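PDB 3MAB: uncharacterized protein from Listeria monocytogenes, which is of unknown function but forms a small all-helical TfoX C-terminal domain related to helix-hairpin-helix proteins, and might bind nucleic acid. Local coordinates for residues Val29-Val34 with Glu59-Gly64; Ser53-Leu58 with Lys79-Ser84; Lys14-Asp19 with Leu41-Asn46. The protein carries 2 engineered substitutions. All coordinates share one frame; numbering follows the deposited sequence.

From the N terminus, helix 14-22 comes first. Contact 3 closes the first loop by bringing Lys14-Asp19 against Leu41-Asn46, near the end of helix 28-46. Contact 1 opens inside that loop at Val29-Val34 and closes beyond it at Glu59-Gly64, so contacts 1 and 3 cross. Contact 2 runs from Ser53-Leu58 to Lys79-Ser84 and crosses contact 1. Contact 3 is already closed when contact 2 opens. Helix 28-46 serves contacts 1 and 3, and helix 52-63 serves contacts 1 and 2. All four helices are thereby joined. Leu58 meets Leu31 of contact 1 and Ile43 of contact 3, which brings the three contacts together in the interior.

Contact 1 (Val29-Val34 with Glu59-Gly64); sequences VELKDV and EGAVQG. Engineered in segment 29-34: Val29 (natural residue Gly).
Leu31 meets Ala61 and Val62, and Lys32 brushes Val62, where the start of helix 28-46 crosses the end of helix 52-63. The two axes are steeply crossed, at 107°, and approach to 9.5 Å. The first segment opens with Val29, an engineered residue. Glu30 serves the start of its own helix: its backbone N bonds to Thr27 OG1, and its OE1 accepts from Lys26 N. Leu31 makes the main contact. Its CG stands anti to the backbone N (chi1 176°), and this extends the side chain to the second helix. There Leu31 CG sits 3.9 Å from Val62 CG2, while the Leu31 CD2 branch touches Ala61 CB at 4.0 Å. Ile12, from the loop before helix 14-22, covers both Leu31 and Ala61. Lys32 skirts the contact: its CA is 4.5 Å from Val62 CG2, and its amino end leads away. Val34 turns instead to Arg42 on the next turns of its own helix.

On the partner helix, Gln63 NE2 donates to Glu59 OE2 over 2.8 Å in a nearly straight bond (176°). The bond uses the anti lone pair of Glu59 OE2, and this oxygen lies in the amide plane of Gln63. Glu59 OE1 bonds to Ser36 OG, so the carboxylate also ties the two helices together. A Schellman motif at Gly64 ends the helix.

No hydrogen bond joins the two segments directly. Their contact is small and apolar, so it probably rests on the van der Waals fit of Leu31 against Ala61 and Val62 and on partial exclusion of water.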
loop_
_atom_site.group_PDB
_atom_site.type_symbol
_atom_site.label_atom_id
_atom_site.label_comp_id
_atom_site.label_asym_id
_atom_site.label_seq_id
_atom_site.Cartn_x
_atom_site.Cartn_y
_atom_site.Cartn_z
ATOM N N VAL B 29 10.362 -6.006 -5.780
ATOM C CA VAL B 29 11.215 -7.055 -5.128
ATOM C C VAL B 29 12.473 -6.412 -4.552
ATOM O O VAL B 29 12.850 -6.658 -3.391
ATOM C CB VAL B 29 11.571 -8.248 -6.109
ATOM C CG1 VAL B 29 10.327 -9.097 -6.495
ATOM C CG2 VAL B 29 12.253 -7.775 -7.285
ATOM N N GLU B 30 13.052 -5.494 -5.330
ATOM C CA GLU B 30 14.228 -4.780 -4.846
ATOM C C GLU B 30 13.935 -3.896 -3.614
ATOM O O GLU B 30 14.731 -3.847 -2.659
ATOM C CB GLU B 30 14.840 -3.948 -5.968
ATOM C CG GLU B 30 15.598 -4.783 -7.027
ATOM C CD GLU B 30 16.074 -4.019 -8.209
ATOM O OE1 GLU B 30 16.401 -2.797 -8.126
ATOM O OE2 GLU B 30 16.149 -4.674 -9.280
ATOM N N LEU B 31 12.778 -3.266 -3.601
ATOM C CA LEU B 31 12.353 -2.510 -2.434
ATOM C C LEU B 31 12.151 -3.374 -1.217
ATOM O O LEU B 31 12.619 -3.019 -0.132
ATOM C CB LEU B 31 11.121 -1.651 -2.699
ATOM C CG LEU B 31 10.507 -0.875 -1.548
ATOM C CD1 LEU B 31 11.435 0.130 -0.998
ATOM C CD2 LEU B 31 9.226 -0.194 -1.994
ATOM N N LYS B 32 11.449 -4.505 -1.365
ATOM C CA LYS B 32 11.238 -5.382 -0.230
ATOM C C LYS B 32 12.589 -5.855 0.290
ATOM O O LYS B 32 12.763 -5.920 1.531
ATOM C CB LYS B 32 10.376 -6.573 -0.627
ATOM C CG LYS B 32 10.066 -7.518 0.580
ATOM C CD LYS B 32 9.187 -8.643 0.198
ATOM C CE LYS B 32 9.059 -9.617 1.386
ATOM N NZ LYS B 32 10.360 -10.365 1.622
ATOM N N ASP B 33 13.475 -6.229 -0.625
ATOM C CA ASP B 33 14.789 -6.836 -0.281
ATOM C C ASP B 33 15.587 -5.863 0.590
ATOM O O ASP B 33 16.340 -6.272 1.505
ATOM C CB ASP B 33 15.676 -7.123 -1.521
ATOM C CG ASP B 33 15.287 -8.337 -2.379
ATOM O OD1 ASP B 33 15.782 -8.407 -3.539
ATOM O OD2 ASP B 33 14.595 -9.207 -1.917
ATOM N N VAL B 34 15.551 -4.577 0.293
ATOM C CA VAL B 34 16.326 -3.631 1.102
ATOM C C VAL B 34 15.557 -3.041 2.276
ATOM O O VAL B 34 16.162 -2.666 3.293
ATOM C CB VAL B 34 16.937 -2.506 0.289
ATOM C CG1 VAL B 34 17.838 -3.061 -0.831
ATOM C CG2 VAL B 34 15.935 -1.572 -0.272
ATOM N N GLU B 59 7.484 2.135 3.920
ATOM C CA GLU B 59 7.167 0.997 4.785
ATOM C C GLU B 59 5.821 0.430 4.454
ATOM O O GLU B 59 5.641 -0.790 4.417
ATOM C CB GLU B 59 7.224 1.381 6.273
ATOM C CG GLU B 59 6.936 0.281 7.252
ATOM C CD GLU B 59 7.920 -0.867 7.216
ATOM O OE1 GLU B 59 9.080 -0.632 6.833
ATOM O OE2 GLU B 59 7.583 -1.999 7.638
ATOM N N GLY B 60 4.840 1.298 4.187
ATOM C CA GLY B 60 3.533 0.837 3.780
ATOM C C GLY B 60 3.646 0.051 2.461
ATOM O O GLY B 60 3.045 -1.008 2.316
ATOM N N ALA B 61 4.440 0.524 1.535
ATOM C CA ALA B 61 4.646 -0.226 0.276
ATOM C C ALA B 61 5.196 -1.631 0.528
ATOM O O ALA B 61 4.690 -2.621 -0.032
ATOM C CB ALA B 61 5.548 0.568 -0.681
ATOM N N VAL B 62 6.212 -1.715 1.375
ATOM C CA VAL B 62 6.828 -2.984 1.753
ATOM C C VAL B 62 5.815 -3.940 2.367
ATOM O O VAL B 62 5.796 -5.153 2.056
ATOM C CB VAL B 62 8.042 -2.752 2.687
ATOM C CG1 VAL B 62 8.548 -4.071 3.300
ATOM C CG2 VAL B 62 9.195 -2.004 1.910
ATOM N N GLN B 63 4.943 -3.401 3.211
ATOM C CA GLN B 63 3.921 -4.194 3.891
ATOM C C GLN B 63 2.715 -4.435 3.064
ATOM O O GLN B 63 1.821 -5.185 3.478
ATOM C CB GLN B 63 3.523 -3.533 5.226
ATOM C CG GLN B 63 4.618 -3.612 6.211
ATOM C CD GLN B 63 4.154 -3.299 7.615
ATOM O OE1 GLN B 63 2.989 -3.601 7.951
ATOM N NE2 GLN B 63 5.017 -2.728 8.441
ATOM N N GLY B 64 2.609 -3.810 1.891
ATOM C CA GLY B 64 1.416 -3.936 1.085
ATOM C C GLY B 64 0.147 -3.259 1.589
ATOM O O GLY B 64 -0.984 -3.701 1.307
#

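Contact 2 (Ser53-Leu58 with Lys79-Ser84); sequences SELYAL and KKFHQS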
loop_
_atom_site.group_PDB
_atom_site.type_symbol
_atom_site.label_atom_id
_atom_site.label_comp_id
_atom_site.label_asym_id
_atom_site.label_seq_id
_atom_site.Cartn_x
_atom_site.Cartn_y
_atom_site.Cartn_z
ATOM N N SER B 53 6.912 11.580 5.552
ATOM C CA SER B 53 5.949 11.135 4.569
ATOM C C SER B 53 6.463 10.063 3.657
ATOM O O SER B 53 5.790 9.027 3.491
ATOM C CB SER B 53 5.462 12.325 3.735
ATOM O OG SER B 53 5.035 13.332 4.627
ATOM N N GLU B 54 7.638 10.262 3.088
ATOM C CA GLU B 54 8.218 9.291 2.184
ATOM C C GLU B 54 8.584 7.974 2.943
ATOM O O GLU B 54 8.419 6.863 2.429
ATOM C CB GLU B 54 9.477 9.812 1.493
ATOM C CG GLU B 54 9.285 10.678 0.319
ATOM C CD GLU B 54 9.228 12.134 0.644
ATOM O OE1 GLU B 54 9.272 12.900 -0.322
ATOM O OE2 GLU B 54 9.151 12.517 1.822
ATOM N N LEU B 55 9.092 8.081 4.175
ATOM C CA LEU B 55 9.420 6.883 4.957
ATOM C C LEU B 55 8.223 6.029 5.281
ATOM O O LEU B 55 8.232 4.824 5.119
ATOM C CB LEU B 55 10.155 7.315 6.240
ATOM C CG LEU B 55 10.646 6.227 7.169
ATOM C CD1 LEU B 55 11.534 5.190 6.444
ATOM C CD2 LEU B 55 11.375 6.825 8.322
ATOM N N TYR B 56 7.159 6.654 5.753
ATOM C CA TYR B 56 5.905 5.950 5.930
ATOM C C TYR B 56 5.428 5.307 4.645
ATOM O O TYR B 56 4.959 4.143 4.677
ATOM C CB TYR B 56 4.830 6.904 6.466
ATOM C CG TYR B 56 4.824 7.252 7.951
ATOM C CD1 TYR B 56 5.557 6.555 8.878
ATOM C CD2 TYR B 56 3.988 8.248 8.404
ATOM C CE1 TYR B 56 5.542 6.907 10.249
ATOM C CE2 TYR B 56 3.984 8.594 9.790
ATOM C CZ TYR B 56 4.741 7.891 10.651
ATOM O OH TYR B 56 4.656 8.255 11.977
ATOM N N ALA B 57 5.490 6.030 3.522
ATOM C CA ALA B 57 5.063 5.488 2.233
ATOM C C ALA B 57 5.811 4.243 1.854
ATOM O O ALA B 57 5.233 3.252 1.413
ATOM C CB ALA B 57 5.219 6.549 1.124
ATOM N N LEU B 58 7.115 4.260 2.073
ATOM C CA LEU B 58 7.976 3.165 1.734
ATOM C C LEU B 58 7.682 1.942 2.603
ATOM O O LEU B 58 7.616 0.818 2.108
ATOM C CB LEU B 58 9.448 3.544 1.847
ATOM C CG LEU B 58 9.909 4.523 0.814
ATOM C CD1 LEU B 58 11.297 5.025 1.166
ATOM C CD2 LEU B 58 9.986 3.935 -0.572
ATOM N N LYS B 79 9.564 6.978 13.111
ATOM C CA LYS B 79 9.774 8.354 13.609
ATOM C C LYS B 79 11.071 8.473 14.392
ATOM O O LYS B 79 11.819 9.471 14.218
ATOM C CB LYS B 79 8.607 8.781 14.485
ATOM C CG LYS B 79 8.722 10.189 14.885
ATOM C CD LYS B 79 7.519 10.700 15.682
ATOM C CE LYS B 79 6.365 11.131 14.787
ATOM N NZ LYS B 79 5.463 12.126 15.457
ATOM N N LYS B 80 11.381 7.499 15.216
ATOM C CA LYS B 80 12.635 7.550 15.980
ATOM C C LYS B 80 13.810 7.564 15.008
ATOM O O LYS B 80 14.774 8.286 15.215
ATOM C CB LYS B 80 12.733 6.379 16.926
ATOM C CG LYS B 80 11.817 6.438 18.062
ATOM C CD LYS B 80 11.670 7.815 18.737
ATOM C CE LYS B 80 10.192 8.056 19.157
ATOM N NZ LYS B 80 9.215 7.950 18.006
ATOM N N PHE B 81 13.787 6.742 13.995
ATOM C CA PHE B 81 14.847 6.653 12.968
ATOM C C PHE B 81 14.972 7.984 12.257
ATOM O O PHE B 81 16.056 8.570 12.186
ATOM C CB PHE B 81 14.557 5.499 12.038
ATOM C CG PHE B 81 15.394 5.470 10.799
ATOM C CD1 PHE B 81 16.768 5.219 10.844
ATOM C CD2 PHE B 81 14.822 5.725 9.604
ATOM C CE1 PHE B 81 17.508 5.184 9.686
ATOM C CE2 PHE B 81 15.570 5.696 8.436
ATOM C CZ PHE B 81 16.897 5.412 8.503
ATOM N N HIS B 82 13.881 8.549 11.811
ATOM C CA HIS B 82 13.933 9.759 11.072
ATOM C C HIS B 82 14.447 10.908 11.933
ATOM O O HIS B 82 15.261 11.713 11.484
ATOM C CB HIS B 82 12.566 10.107 10.508
ATOM C CG HIS B 82 12.599 11.297 9.630
ATOM N ND1 HIS B 82 12.122 12.522 10.043
ATOM C CD2 HIS B 82 13.076 11.484 8.381
ATOM C CE1 HIS B 82 12.300 13.412 9.072
ATOM N NE2 HIS B 82 12.904 12.815 8.068
ATOM N N GLN B 83 13.980 10.990 13.155
ATOM C CA GLN B 83 14.435 12.029 14.073
ATOM C C GLN B 83 15.931 11.909 14.241
ATOM O O GLN B 83 16.640 12.935 14.238
ATOM C CB GLN B 83 13.748 11.934 15.426
ATOM C CG GLN B 83 12.322 12.418 15.414
ATOM C CD GLN B 83 11.531 12.028 16.676
ATOM O OE1 GLN B 83 12.034 11.333 17.560
ATOM N NE2 GLN B 83 10.283 12.503 16.766
ATOM N N SER B 84 16.460 10.709 14.419
ATOM C CA SER B 84 17.914 10.503 14.614
ATOM C C SER B 84 18.671 10.972 13.390
ATOM O O SER B 84 19.751 11.561 13.525
ATOM C CB SER B 84 18.194 9.028 14.901
ATOM O OG SER B 84 17.445 8.614 16.031
#
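Leu55 points its CD2 methyl at the edge of the Phe81 ring, close to the ring plane. This joins helix 52-63 to helix 72-85 in the all-helical TfoX C-terminal domain. The two segments run roughly antiparallel, with 142° between their directions and 10.7 Å between their axes.

With chi1 at -177°, Leu55 swings its CG away from its own backbone N and over to Phe81. Its CD2 lies 3.8 Å from Phe81 CD2. The Leu55 and Phe81 side chains meet at a slant. Leu55 and His82 instead run past each other in opposite senses. The same Leu55 CD2 is 4.1 Å from His82 CB, so His82 offers its methylene here and not its imidazole. Phe81 also packs on Lys37 and Leu41 of helix 28-46, and Leu55 on Phe40. The pair thus sits where three helices come together.

Nearer the surface, Tyr56 reaches over with its phenol end. Its OH is 4.4 Å from Lys79 CE, a loose contact with the lysine chain.

One turn of the second helix carries an extra bond. Ser84 OG donates to Lys80 O over 2.8 Å, and Ser84 N reaches that oxygen from the opposite face of the carbonyl plane.

Contact 3 (Lys14-Asp19 with Leu41-Asn46); sequences KVLEQD and LRIWEN
The peptide carbonyl of Asp19 has the CG2 methyl of Ile43 over one face. Ile43 CG2 is 3.6 Å from Asp19 O. Another flat group, the Asn46 amide, joins the same carbonyl through a water. The water donates to Asp19 O over 2.8 Å and accepts from Asn46 ND2 over 2.9 Å. It therefore links two groups that do not bond directly. The indole of Trp44 belongs to another side of this helix. It meets the Phe40 ring with the planes about 25° apart, and its NE1 bonds to Glu86 OE2.

Ile43 is buried and takes part in both direct contacts, with Leu16 and with Asp19. Its CG1 stands between the backbone N and the carbonyl carbon (chi1 61°), a position seldom used by isoleucine in a helix. That leaves CG2 beside the backbone N and aimed at Asp19, where it also lies 4.1 Å from Asp19 CB. The CG1 branch carries CD1 to Leu16. Leu16 CD1 and Ile43 CD1 are 3.6 Å apart, and the two side chains cross at about a right angle.

The TfoX C-terminal domain belongs to the helix-hairpin-helix clan. Here helix 14-22 packs against helix 28-46, which follows it in the chain. Arg42, next to Ile43, bonds through NH2 to Ala23 O just after helix 14-22, and its NH1 forms a salt bridge with Glu38 OE2.

Leu16 also packs on Glu54 and Ala57 of helix 52-63. The Ile43 CD1 methyl packs on Leu58 CD1 of that helix.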
loop_
_atom_site.group_PDB
_atom_site.type_symbol
_atom_site.label_atom_id
_atom_site.label_comp_id
_atom_site.label_asym_id
_atom_site.label_seq_id
_atom_site.Cartn_x
_atom_site.Cartn_y
_atom_site.Cartn_z
ATOM N N LYS B 14 4.435 8.787 -8.653
ATOM C CA LYS B 14 5.344 8.652 -9.781
ATOM C C LYS B 14 6.710 9.243 -9.406
ATOM O O LYS B 14 7.740 8.689 -9.747
ATOM C CB LYS B 14 4.738 9.268 -11.050
ATOM C CG LYS B 14 3.513 8.506 -11.568
ATOM C CD LYS B 14 2.279 8.659 -10.670
ATOM C CE LYS B 14 0.973 8.461 -11.415
ATOM N NZ LYS B 14 -0.192 8.943 -10.604
ATOM N N VAL B 15 6.734 10.324 -8.673
ATOM C CA VAL B 15 7.956 10.957 -8.300
ATOM C C VAL B 15 8.789 10.140 -7.293
ATOM O O VAL B 15 10.021 10.000 -7.383
ATOM C CB VAL B 15 7.615 12.378 -7.837
ATOM C CG1 VAL B 15 8.790 12.998 -7.189
ATOM C CG2 VAL B 15 7.053 13.227 -9.058
ATOM N N LEU B 16 8.133 9.560 -6.317
ATOM C CA LEU B 16 8.839 8.643 -5.425
ATOM C C LEU B 16 9.374 7.400 -6.181
ATOM O O LEU B 16 10.472 6.942 -5.889
ATOM C CB LEU B 16 7.935 8.224 -4.265
ATOM C CG LEU B 16 8.497 7.309 -3.197
ATOM C CD1 LEU B 16 9.857 7.822 -2.620
ATOM C CD2 LEU B 16 7.494 7.102 -2.061
ATOM N N GLU B 17 8.601 6.869 -7.146
ATOM C CA GLU B 17 9.086 5.782 -7.996
ATOM C C GLU B 17 10.384 6.271 -8.676
ATOM O O GLU B 17 11.339 5.541 -8.722
ATOM C CB GLU B 17 8.046 5.360 -9.051
ATOM C CG GLU B 17 8.624 4.412 -10.166
ATOM C CD GLU B 17 7.576 3.915 -11.117
ATOM O OE1 GLU B 17 7.057 4.726 -11.876
ATOM O OE2 GLU B 17 7.212 2.728 -11.029
ATOM N N GLN B 18 10.398 7.475 -9.262
ATOM C CA GLN B 18 11.579 7.994 -9.959
ATOM C C GLN B 18 12.732 8.122 -8.978
ATOM O O GLN B 18 13.860 7.812 -9.302
ATOM C CB GLN B 18 11.287 9.338 -10.621
ATOM C CG GLN B 18 10.366 9.222 -11.750
ATOM C CD GLN B 18 9.824 10.550 -12.247
ATOM O OE1 GLN B 18 9.691 11.549 -11.492
ATOM N NE2 GLN B 18 9.471 10.567 -13.521
ATOM N N ASP B 19 12.452 8.594 -7.772
ATOM C CA ASP B 19 13.540 8.751 -6.755
ATOM C C ASP B 19 14.135 7.393 -6.358
ATOM O O ASP B 19 15.352 7.255 -6.244
ATOM C CB ASP B 19 13.031 9.487 -5.501
ATOM C CG ASP B 19 12.714 10.963 -5.787
ATOM O OD1 ASP B 19 13.213 11.542 -6.791
ATOM O OD2 ASP B 19 11.957 11.539 -4.962
ATOM N N LEU B 41 17.177 5.956 3.169
ATOM C CA LEU B 41 18.516 6.526 3.298
ATOM C C LEU B 41 19.088 6.826 1.898
ATOM O O LEU B 41 19.801 7.813 1.669
ATOM C CB LEU B 41 19.451 5.600 4.070
ATOM C CG LEU B 41 19.287 5.617 5.569
ATOM C CD1 LEU B 41 20.162 4.573 6.157
ATOM C CD2 LEU B 41 19.558 6.995 6.199
ATOM N N ARG B 42 18.849 5.891 0.989
ATOM C CA ARG B 42 19.372 6.040 -0.371
ATOM C C ARG B 42 18.777 7.278 -1.080
ATOM O O ARG B 42 19.493 7.942 -1.799
ATOM C CB ARG B 42 19.196 4.735 -1.163
ATOM C CG ARG B 42 20.176 3.751 -0.646
ATOM C CD ARG B 42 20.043 2.301 -0.960
ATOM N NE ARG B 42 20.223 2.055 -2.361
ATOM C CZ ARG B 42 20.267 0.850 -2.938
ATOM N NH1 ARG B 42 20.257 -0.261 -2.239
ATOM N NH2 ARG B 42 20.333 0.769 -4.261
ATOM N N ILE B 43 17.491 7.515 -0.910
ATOM C CA ILE B 43 16.865 8.669 -1.515
ATOM C C ILE B 43 17.241 9.950 -0.792
ATOM O O ILE B 43 17.428 10.971 -1.429
ATOM C CB ILE B 43 15.335 8.514 -1.736
ATOM C CG1 ILE B 43 14.504 8.303 -0.493
ATOM C CG2 ILE B 43 15.084 7.303 -2.646
ATOM C CD1 ILE B 43 12.899 8.352 -0.794
ATOM N N TRP B 44 17.378 9.855 0.528
ATOM C CA TRP B 44 17.753 11.007 1.382
ATOM C C TRP B 44 19.174 11.452 1.146
ATOM O O TRP B 44 19.458 12.654 1.138
ATOM C CB TRP B 44 17.510 10.595 2.801
ATOM C CG TRP B 44 17.850 11.598 3.846
ATOM C CD1 TRP B 44 17.052 12.599 4.271
ATOM C CD2 TRP B 44 19.000 11.577 4.710
ATOM N NE1 TRP B 44 17.637 13.226 5.339
ATOM C CE2 TRP B 44 18.831 12.621 5.634
ATOM C CE3 TRP B 44 20.122 10.754 4.811
ATOM C CZ2 TRP B 44 19.756 12.906 6.594
ATOM C CZ3 TRP B 44 21.060 11.029 5.770
ATOM C CH2 TRP B 44 20.899 12.119 6.623
ATOM N N GLU B 45 20.061 10.515 0.851
ATOM C CA GLU B 45 21.414 10.830 0.468
ATOM C C GLU B 45 21.416 11.713 -0.818
ATOM O O GLU B 45 22.238 12.609 -0.950
ATOM C CB GLU B 45 22.172 9.529 0.207
ATOM C CG GLU B 45 23.561 9.747 -0.384
ATOM C CD GLU B 45 24.391 8.487 -0.475
ATOM O OE1 GLU B 45 23.827 7.407 -0.715
ATOM O OE2 GLU B 45 25.635 8.598 -0.345
ATOM N N ASN B 46 20.490 11.465 -1.739
ATOM C CA ASN B 46 20.386 12.182 -3.029
ATOM C C ASN B 46 19.613 13.483 -2.886
ATOM O O ASN B 46 19.806 14.386 -3.676
ATOM C CB ASN B 46 19.727 11.297 -4.077
ATOM C CG ASN B 46 20.647 10.191 -4.579
ATOM O OD1 ASN B 46 21.871 10.265 -4.388
ATOM N ND2 ASN B 46 20.066 9.168 -5.251
HETATM O O HOH W 1 17.135 9.271 -5.506
#